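Cow rumen GH26 endo-mannanase (PDB 6UEH) probably hydrolyses the beta-1,4-linked mannan backbone internally, as a family GH26 endo-mannanase that also carries a CBM6-like accessory domain. Local coordinates at residues Glu287-Leu292 against Trp341-Asp346; Lys270-Ile275 against Ala334-Glu339; Thr90-Tyr93 against Asp99-Phe102; Leu363-Pro368 against Thr408-Thr413; Ser400-Asp405 against Asn461-Asp466. All coordinates share one frame; numbering follows the deposited sequence.

Contact 1 (Glu287-Leu292 against Trp341-Asp346); sequences EAIKML and WKYLYD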
# COMPACT_ATOMS: atom_id res chain seq x y z
N GLU A 287 -20.17 -3.18 21.83
CA GLU A 287 -19.55 -2.68 23.05
C GLU A 287 -18.15 -2.15 22.77
O GLU A 287 -17.76 -1.11 23.30
CB GLU A 287 -19.48 -3.78 24.12
CG GLU A 287 -20.81 -4.12 24.76
CD GLU A 287 -20.65 -5.00 25.98
OE1 GLU A 287 -19.52 -5.08 26.51
OE2 GLU A 287 -21.64 -5.62 26.42
N ALA A 288 -17.40 -2.87 21.94
CA ALA A 288 -16.06 -2.44 21.57
C ALA A 288 -16.09 -1.14 20.77
O ALA A 288 -15.27 -0.25 20.98
CB ALA A 288 -15.36 -3.54 20.77
N ILE A 289 -17.05 -1.04 19.85
CA ILE A 289 -17.23 0.18 19.07
C ILE A 289 -17.59 1.35 19.98
O ILE A 289 -17.10 2.47 19.79
CB ILE A 289 -18.31 -0.01 17.99
CG1 ILE A 289 -17.84 -1.00 16.92
CG2 ILE A 289 -18.66 1.32 17.33
CD1 ILE A 289 -18.91 -1.36 15.91
N LYS A 290 -18.44 1.08 20.97
CA LYS A 290 -18.86 2.10 21.93
C LYS A 290 -17.67 2.68 22.69
O LYS A 290 -17.55 3.90 22.85
CB LYS A 290 -19.88 1.52 22.92
CG LYS A 290 -20.39 2.52 23.96
CD LYS A 290 -21.26 1.84 25.01
CE LYS A 290 -20.46 0.82 25.82
NZ LYS A 290 -21.24 0.22 26.94
N MET A 291 -16.79 1.80 23.16
CA MET A 291 -15.63 2.23 23.94
C MET A 291 -14.63 2.98 23.06
O MET A 291 -13.99 3.93 23.50
CB MET A 291 -14.96 1.04 24.62
CG MET A 291 -15.87 0.34 25.61
SD MET A 291 -15.00 -0.82 26.69
CE MET A 291 -16.36 -1.39 27.71
N LEU A 292 -14.51 2.54 21.81
CA LEU A 292 -13.71 3.25 20.82
C LEU A 292 -14.27 4.64 20.55
O LEU A 292 -13.54 5.63 20.58
CB LEU A 292 -13.62 2.46 19.52
CG LEU A 292 -13.00 3.22 18.34
CD1 LEU A 292 -11.49 3.35 18.51
CD2 LEU A 292 -13.36 2.55 17.02
N TRP A 341 -16.61 -3.34 7.53
CA TRP A 341 -16.08 -1.99 7.39
C TRP A 341 -17.21 -0.96 7.27
O TRP A 341 -17.20 0.07 7.94
CB TRP A 341 -15.16 -1.88 6.17
CG TRP A 341 -14.64 -0.49 5.93
CD1 TRP A 341 -15.28 0.53 5.28
CD2 TRP A 341 -13.36 0.03 6.33
NE1 TRP A 341 -14.48 1.65 5.25
CE2 TRP A 341 -13.30 1.37 5.89
CE3 TRP A 341 -12.27 -0.50 7.01
CZ2 TRP A 341 -12.19 2.18 6.11
CZ3 TRP A 341 -11.16 0.30 7.23
CH2 TRP A 341 -11.13 1.63 6.78
N LYS A 342 -18.18 -1.26 6.41
CA LYS A 342 -19.32 -0.37 6.22
C LYS A 342 -20.12 -0.24 7.51
O LYS A 342 -20.62 0.85 7.83
CB LYS A 342 -20.21 -0.88 5.08
CG LYS A 342 -19.55 -0.80 3.71
CD LYS A 342 -20.51 -1.24 2.61
CE LYS A 342 -19.86 -1.13 1.24
NZ LYS A 342 -20.77 -1.59 0.16
N TYR A 343 -20.24 -1.33 8.25
CA TYR A 343 -20.92 -1.33 9.54
C TYR A 343 -20.27 -0.34 10.49
O TYR A 343 -20.95 0.49 11.09
CB TYR A 343 -20.92 -2.74 10.15
CG TYR A 343 -21.70 -2.88 11.44
CD1 TYR A 343 -21.11 -2.59 12.67
CD2 TYR A 343 -23.02 -3.32 11.44
CE1 TYR A 343 -21.82 -2.72 13.85
CE2 TYR A 343 -23.73 -3.45 12.61
CZ TYR A 343 -23.13 -3.15 13.82
OH TYR A 343 -23.84 -3.29 14.99
N LEU A 344 -18.95 -0.44 10.63
CA LEU A 344 -18.20 0.44 11.52
C LEU A 344 -18.29 1.89 11.07
O LEU A 344 -18.50 2.79 11.89
CB LEU A 344 -16.74 -0.00 11.60
CG LEU A 344 -15.82 0.87 12.46
CD1 LEU A 344 -16.28 0.90 13.91
CD2 LEU A 344 -14.38 0.39 12.36
N TYR A 345 -18.14 2.11 9.77
CA TYR A 345 -18.22 3.44 9.18
C TYR A 345 -19.57 4.08 9.48
O TYR A 345 -19.64 5.23 9.92
CB TYR A 345 -17.99 3.37 7.67
CG TYR A 345 -17.88 4.71 6.97
CD1 TYR A 345 -19.02 5.45 6.68
CD2 TYR A 345 -16.65 5.20 6.56
CE1 TYR A 345 -18.93 6.67 6.02
CE2 TYR A 345 -16.55 6.42 5.90
CZ TYR A 345 -17.69 7.15 5.63
OH TYR A 345 -17.60 8.36 4.98
N ASP A 346 -20.64 3.34 9.24
CA ASP A 346 -21.99 3.84 9.47
C ASP A 346 -22.25 4.07 10.95
O ASP A 346 -22.88 5.06 11.33
CB ASP A 346 -23.03 2.87 8.90
CG ASP A 346 -23.02 2.83 7.39
OD1 ASP A 346 -22.39 3.71 6.77
OD2 ASP A 346 -23.65 1.91 6.81

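Contact 2 (Lys270-Ile275 against Ala334-Glu339); sequences KTADCI and AKTYVE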
# COMPACT_ATOMS: atom_id res chain seq x y z
N LYS A 270 -17.54 -16.00 15.81
CA LYS A 270 -17.97 -16.06 14.42
C LYS A 270 -17.93 -14.67 13.78
O LYS A 270 -18.79 -13.83 14.04
CB LYS A 270 -19.38 -16.65 14.31
CG LYS A 270 -19.47 -18.12 14.70
CD LYS A 270 -20.86 -18.68 14.45
CE LYS A 270 -20.94 -20.15 14.83
NZ LYS A 270 -20.60 -20.38 16.27
N THR A 271 -16.91 -14.45 12.95
CA THR A 271 -16.65 -13.14 12.37
C THR A 271 -17.87 -12.55 11.65
O THR A 271 -18.21 -11.38 11.85
CB THR A 271 -15.47 -13.20 11.38
OG1 THR A 271 -14.26 -13.45 12.10
CG2 THR A 271 -15.32 -11.88 10.62
N ALA A 272 -18.51 -13.36 10.82
CA ALA A 272 -19.64 -12.89 10.02
C ALA A 272 -20.82 -12.43 10.89
O ALA A 272 -21.62 -11.60 10.46
CB ALA A 272 -20.10 -13.99 9.06
N ASP A 273 -20.91 -12.97 12.10
CA ASP A 273 -22.05 -12.67 12.96
C ASP A 273 -21.91 -11.35 13.72
O ASP A 273 -22.88 -10.88 14.32
CB ASP A 273 -22.27 -13.80 13.97
CG ASP A 273 -22.95 -15.00 13.34
OD1 ASP A 273 -23.51 -14.85 12.23
OD2 ASP A 273 -22.94 -16.09 13.95
N CYS A 274 -20.73 -10.74 13.68
CA CYS A 274 -20.51 -9.51 14.44
C CYS A 274 -21.37 -8.36 13.90
O CYS A 274 -21.58 -7.36 14.58
CB CYS A 274 -19.03 -9.11 14.44
SG CYS A 274 -18.43 -8.37 12.91
N ILE A 275 -21.87 -8.51 12.67
CA ILE A 275 -22.75 -7.51 12.08
C ILE A 275 -24.18 -8.03 11.95
O ILE A 275 -24.99 -7.47 11.21
CB ILE A 275 -22.24 -7.06 10.70
CG1 ILE A 275 -22.11 -8.26 9.76
CG2 ILE A 275 -20.91 -6.34 10.84
CD1 ILE A 275 -21.67 -7.89 8.36
N ALA A 334 -13.49 -11.58 1.88
CA ALA A 334 -13.52 -10.19 1.45
C ALA A 334 -14.91 -9.57 1.53
O ALA A 334 -15.06 -8.46 2.03
CB ALA A 334 -12.98 -10.07 0.03
N LYS A 335 -15.92 -10.28 1.04
CA LYS A 335 -17.28 -9.76 1.01
C LYS A 335 -17.79 -9.44 2.42
O LYS A 335 -18.33 -8.35 2.66
CB LYS A 335 -18.22 -10.74 0.33
CG LYS A 335 -19.66 -10.25 0.23
CD LYS A 335 -20.58 -11.32 -0.35
CE LYS A 335 -22.02 -10.82 -0.43
NZ LYS A 335 -22.57 -10.44 0.90
N THR A 336 -17.62 -10.38 3.34
CA THR A 336 -18.02 -10.17 4.72
C THR A 336 -17.23 -9.03 5.34
O THR A 336 -17.78 -8.20 6.08
CB THR A 336 -17.84 -11.44 5.57
OG1 THR A 336 -18.74 -12.46 5.09
CG2 THR A 336 -18.14 -11.16 7.04
N TYR A 337 -15.93 -8.98 5.04
CA TYR A 337 -15.07 -7.93 5.59
C TYR A 337 -15.55 -6.54 5.20
O TYR A 337 -15.61 -5.65 6.05
CB TYR A 337 -13.62 -8.11 5.14
CG TYR A 337 -12.81 -6.86 5.39
CD1 TYR A 337 -12.39 -6.54 6.68
CD2 TYR A 337 -12.49 -5.99 4.36
CE1 TYR A 337 -11.67 -5.38 6.93
CE2 TYR A 337 -11.77 -4.83 4.60
CZ TYR A 337 -11.36 -4.54 5.88
OH TYR A 337 -10.63 -3.38 6.12
N VAL A 338 -15.86 -6.35 3.92
CA VAL A 338 -16.32 -5.06 3.43
C VAL A 338 -17.60 -4.64 4.15
O VAL A 338 -17.77 -3.47 4.50
CB VAL A 338 -16.56 -5.08 1.90
CG1 VAL A 338 -17.26 -3.82 1.43
CG2 VAL A 338 -15.24 -5.26 1.16
N GLU A 339 -18.48 -5.61 4.40
CA GLU A 339 -19.72 -5.34 5.13
C GLU A 339 -19.42 -4.89 6.56
O GLU A 339 -20.09 -4.02 7.10
CB GLU A 339 -20.62 -6.58 5.13
CG GLU A 339 -21.12 -6.97 3.74
CD GLU A 339 -21.99 -8.22 3.76
OE1 GLU A 339 -22.17 -8.82 2.68
OE2 GLU A 339 -22.48 -8.59 4.84

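Contact 3 (Thr90-Tyr93 against Asp99-Phe102); sequences TVPY and DFDF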
# COMPACT_ATOMS: atom_id res chain seq x y z
N THR A 90 -0.45 -9.96 -17.37
CA THR A 90 -1.37 -10.89 -18.02
C THR A 90 -1.91 -10.30 -19.32
O THR A 90 -2.65 -9.31 -19.30
CB THR A 90 -2.55 -11.26 -17.11
OG1 THR A 90 -2.06 -11.84 -15.90
CG2 THR A 90 -3.47 -12.24 -17.81
N VAL A 91 -1.52 -10.89 -20.44
CA VAL A 91 -2.01 -10.44 -21.74
C VAL A 91 -3.25 -11.24 -22.13
O VAL A 91 -3.19 -12.46 -22.26
CB VAL A 91 -0.93 -10.59 -22.83
CG1 VAL A 91 -1.51 -10.25 -24.20
CG2 VAL A 91 0.26 -9.69 -22.52
N PRO A 92 -4.38 -10.55 -22.30
CA PRO A 92 -5.64 -11.21 -22.68
C PRO A 92 -5.55 -11.88 -24.05
O PRO A 92 -4.58 -11.68 -24.78
CB PRO A 92 -6.65 -10.05 -22.72
CG PRO A 92 -6.05 -8.99 -21.85
CD PRO A 92 -4.57 -9.11 -22.05
N TYR A 93 -6.55 -12.69 -24.37
CA TYR A 93 -6.65 -13.26 -25.71
C TYR A 93 -6.83 -12.14 -26.73
O TYR A 93 -7.84 -11.43 -26.72
CB TYR A 93 -7.82 -14.25 -25.79
CG TYR A 93 -8.01 -14.87 -27.16
CD1 TYR A 93 -7.30 -16.00 -27.54
CD2 TYR A 93 -8.93 -14.33 -28.06
CE1 TYR A 93 -7.48 -16.57 -28.78
CE2 TYR A 93 -9.12 -14.90 -29.30
CZ TYR A 93 -8.39 -16.02 -29.66
OH TYR A 93 -8.58 -16.59 -30.90
N ASP A 99 -2.33 -2.84 -29.02
CA ASP A 99 -1.38 -2.19 -28.13
C ASP A 99 -1.57 -2.67 -26.70
O ASP A 99 -2.69 -2.66 -26.18
CB ASP A 99 -1.52 -0.67 -28.19
CG ASP A 99 -0.80 -0.06 -29.37
OD1 ASP A 99 0.15 -0.70 -29.88
OD2 ASP A 99 -1.17 1.05 -29.79
N PHE A 100 -0.49 -3.09 -26.06
CA PHE A 100 -0.55 -3.50 -24.66
C PHE A 100 0.43 -2.68 -23.82
O PHE A 100 1.57 -2.45 -24.23
CB PHE A 100 -0.25 -4.99 -24.51
CG PHE A 100 -0.48 -5.51 -23.12
CD1 PHE A 100 -1.75 -5.92 -22.72
CD2 PHE A 100 0.55 -5.57 -22.20
CE1 PHE A 100 -1.97 -6.39 -21.44
CE2 PHE A 100 0.33 -6.04 -20.92
CZ PHE A 100 -0.93 -6.45 -20.54
N ASP A 101 -0.03 -2.25 -22.65
CA ASP A 101 0.77 -1.44 -21.73
C ASP A 101 1.58 -2.34 -20.81
O ASP A 101 1.04 -3.02 -19.94
CB ASP A 101 -0.15 -0.51 -20.92
CG ASP A 101 0.59 0.34 -19.91
OD1 ASP A 101 1.84 0.44 -19.97
OD2 ASP A 101 -0.08 0.94 -19.04
N PHE A 102 2.90 -2.35 -21.01
CA PHE A 102 3.79 -3.15 -20.19
C PHE A 102 4.42 -2.34 -19.06
O PHE A 102 5.45 -2.72 -18.51
CB PHE A 102 4.89 -3.79 -21.05
CG PHE A 102 4.44 -5.01 -21.81
CD1 PHE A 102 4.24 -6.21 -21.15
CD2 PHE A 102 4.23 -4.95 -23.18
CE1 PHE A 102 3.82 -7.34 -21.84
CE2 PHE A 102 3.81 -6.08 -23.87
CZ PHE A 102 3.61 -7.27 -23.21

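Contact 4 (Leu363-Pro368 against Thr408-Thr413); sequences LYAWSP and TPIFYT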
# COMPACT_ATOMS: atom_id res chain seq x y z
N LEU A 363 -4.88 -2.10 1.68
CA LEU A 363 -5.08 -3.02 0.57
C LEU A 363 -3.75 -3.71 0.31
O LEU A 363 -2.69 -3.17 0.64
CB LEU A 363 -5.57 -2.30 -0.69
CG LEU A 363 -7.02 -1.79 -0.70
CD1 LEU A 363 -7.29 -0.99 -1.96
CD2 LEU A 363 -8.00 -2.95 -0.60
N TYR A 364 -3.81 -4.90 -0.27
CA TYR A 364 -2.60 -5.56 -0.74
C TYR A 364 -2.62 -5.62 -2.26
O TYR A 364 -3.60 -5.22 -2.89
CB TYR A 364 -2.46 -6.95 -0.13
CG TYR A 364 -2.05 -6.91 1.32
CD1 TYR A 364 -0.71 -6.85 1.68
CD2 TYR A 364 -3.00 -6.90 2.34
CE1 TYR A 364 -0.32 -6.80 3.01
CE2 TYR A 364 -2.62 -6.85 3.67
CZ TYR A 364 -1.28 -6.80 4.00
OH TYR A 364 -0.90 -6.74 5.32
N ALA A 365 -1.53 -6.09 -2.86
CA ALA A 365 -1.43 -6.12 -4.31
C ALA A 365 -1.00 -7.50 -4.81
O ALA A 365 -0.31 -7.60 -5.82
CB ALA A 365 -0.46 -5.06 -4.79
N TRP A 366 -1.41 -8.54 -4.09
CA TRP A 366 -1.02 -9.91 -4.45
C TRP A 366 -1.55 -10.30 -5.82
O TRP A 366 -0.85 -10.93 -6.61
CB TRP A 366 -1.54 -10.90 -3.40
CG TRP A 366 -1.19 -10.56 -1.98
CD1 TRP A 366 -2.07 -10.42 -0.94
CD2 TRP A 366 0.11 -10.33 -1.44
NE1 TRP A 366 -1.38 -10.12 0.21
CE2 TRP A 366 -0.04 -10.05 -0.07
CE3 TRP A 366 1.40 -10.32 -1.99
CZ2 TRP A 366 1.04 -9.77 0.76
CZ3 TRP A 366 2.47 -10.04 -1.16
CH2 TRP A 366 2.28 -9.77 0.20
N SER A 367 -2.80 -9.93 -6.09
CA SER A 367 -3.47 -10.31 -7.33
C SER A 367 -4.56 -9.28 -7.62
O SER A 367 -4.84 -8.44 -6.78
CB SER A 367 -4.05 -11.72 -7.21
OG SER A 367 -5.19 -11.73 -6.36
N PRO A 368 -5.16 -9.33 -8.82
CA PRO A 368 -6.29 -8.44 -9.09
C PRO A 368 -7.44 -8.60 -8.09
O PRO A 368 -8.14 -7.63 -7.82
CB PRO A 368 -6.74 -8.87 -10.49
CG PRO A 368 -5.50 -9.35 -11.14
CD PRO A 368 -4.70 -10.02 -10.05
N THR A 408 7.80 0.28 -6.22
CA THR A 408 7.03 1.09 -7.16
C THR A 408 5.89 0.34 -7.86
O THR A 408 4.79 0.89 -7.98
CB THR A 408 7.97 1.71 -8.22
OG1 THR A 408 9.03 2.40 -7.56
CG2 THR A 408 7.22 2.68 -9.13
N PRO A 409 6.12 -0.92 -8.31
CA PRO A 409 4.98 -1.65 -8.88
C PRO A 409 3.79 -1.81 -7.93
O PRO A 409 2.64 -1.75 -8.39
CB PRO A 409 5.58 -3.03 -9.20
CG PRO A 409 7.01 -2.75 -9.45
CD PRO A 409 7.38 -1.66 -8.48
N ILE A 410 4.05 -1.99 -6.64
CA ILE A 410 2.97 -2.10 -5.66
C ILE A 410 2.20 -0.78 -5.58
O ILE A 410 0.97 -0.77 -5.53
CB ILE A 410 3.49 -2.47 -4.26
CG1 ILE A 410 4.13 -3.86 -4.28
CG2 ILE A 410 2.37 -2.42 -3.23
CD1 ILE A 410 4.63 -4.34 -2.93
N PHE A 411 2.93 0.32 -5.58
CA PHE A 411 2.30 1.64 -5.51
C PHE A 411 1.33 1.84 -6.67
O PHE A 411 0.19 2.24 -6.47
CB PHE A 411 3.35 2.75 -5.50
CG PHE A 411 2.76 4.13 -5.54
CD1 PHE A 411 2.26 4.71 -4.38
CD2 PHE A 411 2.70 4.84 -6.72
CE1 PHE A 411 1.70 5.97 -4.41
CE2 PHE A 411 2.14 6.11 -6.76
CZ PHE A 411 1.65 6.68 -5.60
N TYR A 412 1.78 1.56 -7.89
CA TYR A 412 0.96 1.84 -9.06
C TYR A 412 -0.14 0.79 -9.27
O TYR A 412 -1.16 1.08 -9.89
CB TYR A 412 1.83 1.98 -10.30
CG TYR A 412 2.52 3.32 -10.34
CD1 TYR A 412 1.81 4.46 -10.68
CD2 TYR A 412 3.86 3.45 -9.98
CE1 TYR A 412 2.42 5.70 -10.69
CE2 TYR A 412 4.47 4.69 -9.99
CZ TYR A 412 3.75 5.81 -10.35
OH TYR A 412 4.35 7.05 -10.36
N THR A 413 0.06 -0.41 -8.73
CA THR A 413 -1.01 -1.41 -8.73
C THR A 413 -2.16 -0.92 -7.85
O THR A 413 -3.33 -0.96 -8.25
CB THR A 413 -0.51 -2.77 -8.22
OG1 THR A 413 0.46 -3.29 -9.14
CG2 THR A 413 -1.66 -3.76 -8.10

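Contact 5 (Ser400-Asp405 against Asn461-Asp466); sequences SGPNLD and NNAKSD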
# COMPACT_ATOMS: atom_id res chain seq x y z
N SER A 400 19.16 -10.51 4.12
CA SER A 400 19.16 -9.82 5.41
C SER A 400 19.42 -8.33 5.24
O SER A 400 19.81 -7.87 4.17
CB SER A 400 20.22 -10.42 6.34
OG SER A 400 20.13 -11.83 6.39
N GLY A 401 19.20 -7.58 6.32
CA GLY A 401 19.48 -6.15 6.33
C GLY A 401 18.36 -5.34 5.71
O GLY A 401 17.36 -5.89 5.25
N PRO A 402 18.53 -4.01 5.69
CA PRO A 402 17.53 -3.09 5.16
C PRO A 402 17.16 -3.37 3.71
O PRO A 402 18.02 -3.67 2.88
CB PRO A 402 18.21 -1.72 5.29
CG PRO A 402 19.15 -1.89 6.43
CD PRO A 402 19.67 -3.29 6.29
N ASN A 403 15.86 -3.29 3.43
CA ASN A 403 15.35 -3.38 2.07
C ASN A 403 14.97 -1.97 1.61
O ASN A 403 13.94 -1.44 2.01
CB ASN A 403 14.15 -4.32 2.00
CG ASN A 403 13.69 -4.60 0.58
OD1 ASN A 403 13.96 -3.81 -0.33
ND2 ASN A 403 13.01 -5.72 0.38
N LEU A 404 15.81 -1.38 0.76
CA LEU A 404 15.62 0.00 0.34
C LEU A 404 14.73 0.15 -0.90
O LEU A 404 14.58 1.25 -1.44
CB LEU A 404 16.98 0.66 0.09
CG LEU A 404 17.90 0.72 1.31
CD1 LEU A 404 19.21 1.41 0.95
CD2 LEU A 404 17.22 1.43 2.47
N ASP A 405 14.15 -0.96 -1.35
CA ASP A 405 13.29 -1.00 -2.53
C ASP A 405 12.09 -0.07 -2.38
O ASP A 405 11.43 -0.05 -1.34
CB ASP A 405 12.82 -2.43 -2.80
CG ASP A 405 12.32 -2.64 -4.22
OD1 ASP A 405 11.69 -1.74 -4.79
OD2 ASP A 405 12.57 -3.74 -4.77
N ASN A 461 16.84 -3.25 10.19
CA ASN A 461 15.61 -2.77 9.57
C ASN A 461 15.79 -1.41 8.93
O ASN A 461 15.40 -1.19 7.78
CB ASN A 461 14.48 -2.72 10.60
CG ASN A 461 13.98 -4.10 10.99
OD1 ASN A 461 13.71 -4.93 10.12
ND2 ASN A 461 13.88 -4.35 12.29
N ASN A 462 16.37 -0.47 9.68
CA ASN A 462 16.68 0.85 9.14
C ASN A 462 18.07 1.30 9.57
O ASN A 462 18.32 1.55 10.75
CB ASN A 462 15.63 1.88 9.59
CG ASN A 462 14.32 1.74 8.85
OD1 ASN A 462 14.21 2.11 7.68
ND2 ASN A 462 13.31 1.20 9.52
N ALA A 463 18.98 1.40 8.60
CA ALA A 463 20.34 1.83 8.87
C ALA A 463 20.36 3.30 9.27
O ALA A 463 19.56 4.10 8.78
CB ALA A 463 21.23 1.60 7.65
N LYS A 464 21.29 3.66 10.15
CA LYS A 464 21.40 5.04 10.62
C LYS A 464 21.71 6.02 9.48
O LYS A 464 21.17 7.12 9.45
CB LYS A 464 22.46 5.15 11.71
CG LYS A 464 22.07 4.49 13.02
CD LYS A 464 23.16 4.65 14.07
CE LYS A 464 22.76 4.00 15.38
NZ LYS A 464 23.84 4.16 16.41
N SER A 465 22.57 5.60 8.56
CA SER A 465 22.94 6.47 7.44
C SER A 465 21.74 6.75 6.54
O SER A 465 21.58 7.87 6.05
CB SER A 465 24.09 5.86 6.63
OG SER A 465 23.73 4.62 6.06
N ASP A 466 20.90 5.75 6.34
CA ASP A 466 19.70 5.91 5.53
C ASP A 466 18.66 6.77 6.24
O ASP A 466 17.98 7.59 5.62
CB ASP A 466 19.09 4.55 5.17
CG ASP A 466 19.96 3.77 4.21
OD1 ASP A 466 20.52 4.38 3.27
OD2 ASP A 466 20.09 2.54 4.39

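Contact 1 (Glu287-Leu292 against Trp341-Asp346)
Ile289 reaches across from one helix to Tyr343 and Leu344 on the next. Its CB carries two branches. CG2 ends the short one and comes within 4.2 Å of Leu344 CD1. The longer branch starts at CG1, which lies 3.9 Å from the same Leu344 CD1. CG1 is placed anti to the carbonyl carbon (chi1 -68°), and the chain then runs on extended to its tip. That tip, Ile289 CD1, is 3.8 Å from Tyr343 CE1 and 4.0 Å from Leu344 CD1. It meets the phenol at the edge, in the plane of the ring, not over a face. Leu344 thus offers a single methyl, CD1, which is touched by every carbon of Ile289 beyond CB. Replacing Ile289 with alanine would probably leave Leu344 CD1 and the Tyr343 edge facing a gap, and the tyrosine ring less firmly placed. The polar end of Tyr343 is held separately: its OH is hydrogen-bonded to Asn286 and Asn282, on the same helix as Ile289. Ile289 and Leu344 are also the nearest CA pair, 7.6 Å apart. The contact is buried and wholly apolar. It joins helices 280-301 and 334-351, which flank strand 306-309 in sequence, and is the packing of successive outer helices in a (beta/alpha)8 TIM barrel.

Contact 2 (Lys270-Ile275 against Ala334-Glu339)
Ile275 presses its tip onto the aliphatic root of Glu339. CD1 of Ile275 stands 3.6 Å from CB of Glu339, and the two side chains cross at about a right angle. Ile275 gets there with CG1 set between its backbone N and carbonyl carbon (chi1 57°), and an extended chain beyond. The second tight spot is smaller. Thr336 turns its methyl to the other segment, and this CG2 lies 3.8 Å from Ala272 CA and 4.0 Å from Ala272 CB. Both spots line one side of the opening turns of helix 334-351. The partner is the loop that leads into helix 280-301, with a short 3-10 turn at 271-273. In this TIM barrel the contact therefore joins the lead-in of one outer helix to the start of the next. Ile340 and Tyr343 extend the apolar surface under Ile275. The outer side is looser and polar. Glu339 OE2 also lies 3.7 Å from Ile275 CD1, a plain van der Waals approach. The other oxygen, Glu339 OE1, is modelled as a salt bridge to Lys335 NZ, one helical turn back, but so short that its detail is doubtful. Lys335 itself is exposed to solvent.

Contact 3 (Thr90-Tyr93 against Asp99-Phe102)
The first torsions of Phe100 and Val91 bring ring and methyl together. Phe100 has CG anti to its backbone N (chi1 -172°), which carries the ring toward Val91. Val91 keeps CG1 anti to its own N (chi1 174°) and thereby turns CG2 to the ring. CG2 of Val91 sits 3.9 Å from the centroid of the Phe100 ring, 7° off its normal. This is a CH-pi contact over the middle of the face. Pro92 CD approaches obliquely, 3.8 Å from Phe100 CE1. The carbonyl Thr90 O comes obliquely too, 3.6 Å from Phe100 CZ. Val91 CG2 also reaches Phe102 CZ at 4.2 Å, while CD2 of Phe100 stands over the centre of the Phe102 ring. Strands 85-94 and 97-107 belong to different antiparallel sheets, so the contact bridges the two layers of the CBM6 beta-sandwich. Phe102 continues inward to Phe63, Ile80 and Phe116. A serine in place of Phe100 would probably take away the ring face under Val91 CG2 and leave a gap beside Pro92 and Phe102. The chemistry is dispersion with a CH-pi component, so the segments meet here by fit of methyl to ring, not by a directional polar bond.

Contact 4 (Leu363-Pro368 against Thr408-Thr413)
In the TIM barrel, the loop after strand 357-362 lies at the end of the strands where such barrels carry their active sites. Here its Ala365 packs on Thr413 and Ile410 of helix 408-417, which follows the next strand, 382-387. One methyl makes the whole contact from the loop side. Ala365 CB lies 3.8 Å from Thr413 CG2, and 4.2 Å from Ile410 CG2. The helix thus presents two methyl groups one turn apart. Thr413 can offer its methyl because its CG2 is anti to the backbone N, while OG1 (chi1 -65°) folds back on its own helix. There OG1 gives a hydrogen bond of 2.8 Å to Pro409 O. The same carbonyl accepts the helical bond from Thr413 N at 2.9 Å. The two donors come from opposite faces of the carbonyl plane, with OG1 36° out of it. Tyr385 of strand 382-387 also touches Ile410, and on the loop side Trp366 NE1 is hydrogen-bonded to Gly316 O. The OG1 bond to Pro409 O probably fixes the threonine's rotation and gives its hydroxyl a partner within the helix. Only carbon is then turned to Ala365, and the contact itself is a small apolar one.

Contact 5 (Ser400-Asp405 against Asn461-Asp466)
Asn461 O accepts a hydrogen bond from Ser431 OG and also rests against Pro402, whose CB is 3.8 Å away. The same Ser431 OG is hydrogen-bonded to Asn403 N, so one serine bridges both segments. The ring of Pro402 lies along the backbone of 461-463. Its CG is 3.9 Å from Ala463 N and 4.2 Å from Ala463 CB. Ala463 is the N-cap residue of helix 464-471, so the proline packs just ahead of that helix. The loop 400-405 leads from strand 382-387 toward helix 408-417. The contact thus joins two connecting parts of the GH26 barrel domain, near the ends of strands 382-387 and 423-429. The other half of the contact is different in kind. Leu404 and Asp466 approach from opposite directions, and both leucine methyls meet the carboxylate. CD2 of Leu404 is 3.6 Å from Asp466 OD2, and CD1 is 3.7 Å from the same oxygen. CG of Leu404, anti to the carbonyl carbon (chi1 -61°), carries both methyls to the carboxylate. Behind it the backbone is shaped by an Asx turn: Asp405 N gives a 3.0 Å hydrogen bond to Asn403 OD1, tilted 21° from the amide carbonyl plane. The Asn403 ND2 end bonds to Asn389 O.

In the fold
Contacts 1 and 2 share helix 334-351 and form one continuous patch: Tyr343 CG of contact 1 lies 3.6 Å from Ile275 CG2 of contact 2. Contacts 4 and 5 adjoin in sequence ahead of and within helix 408-417, with centres about 22 Å apart. Contacts 2 and 5 lie on opposite sides of the chain's centre, about 38 Å between centres. Contact 3 is the one in the CBM6 domain. Contact 4, in the GH26 part, comes nearest it, with nearest atoms about 6 Å apart and no touch. The calcium ion is about 14 Å from the Phe102 side chain of contact 3. An acetate, probably from the crystallisation liquor, lies about 5 Å from the Thr413 side chain of contact 4.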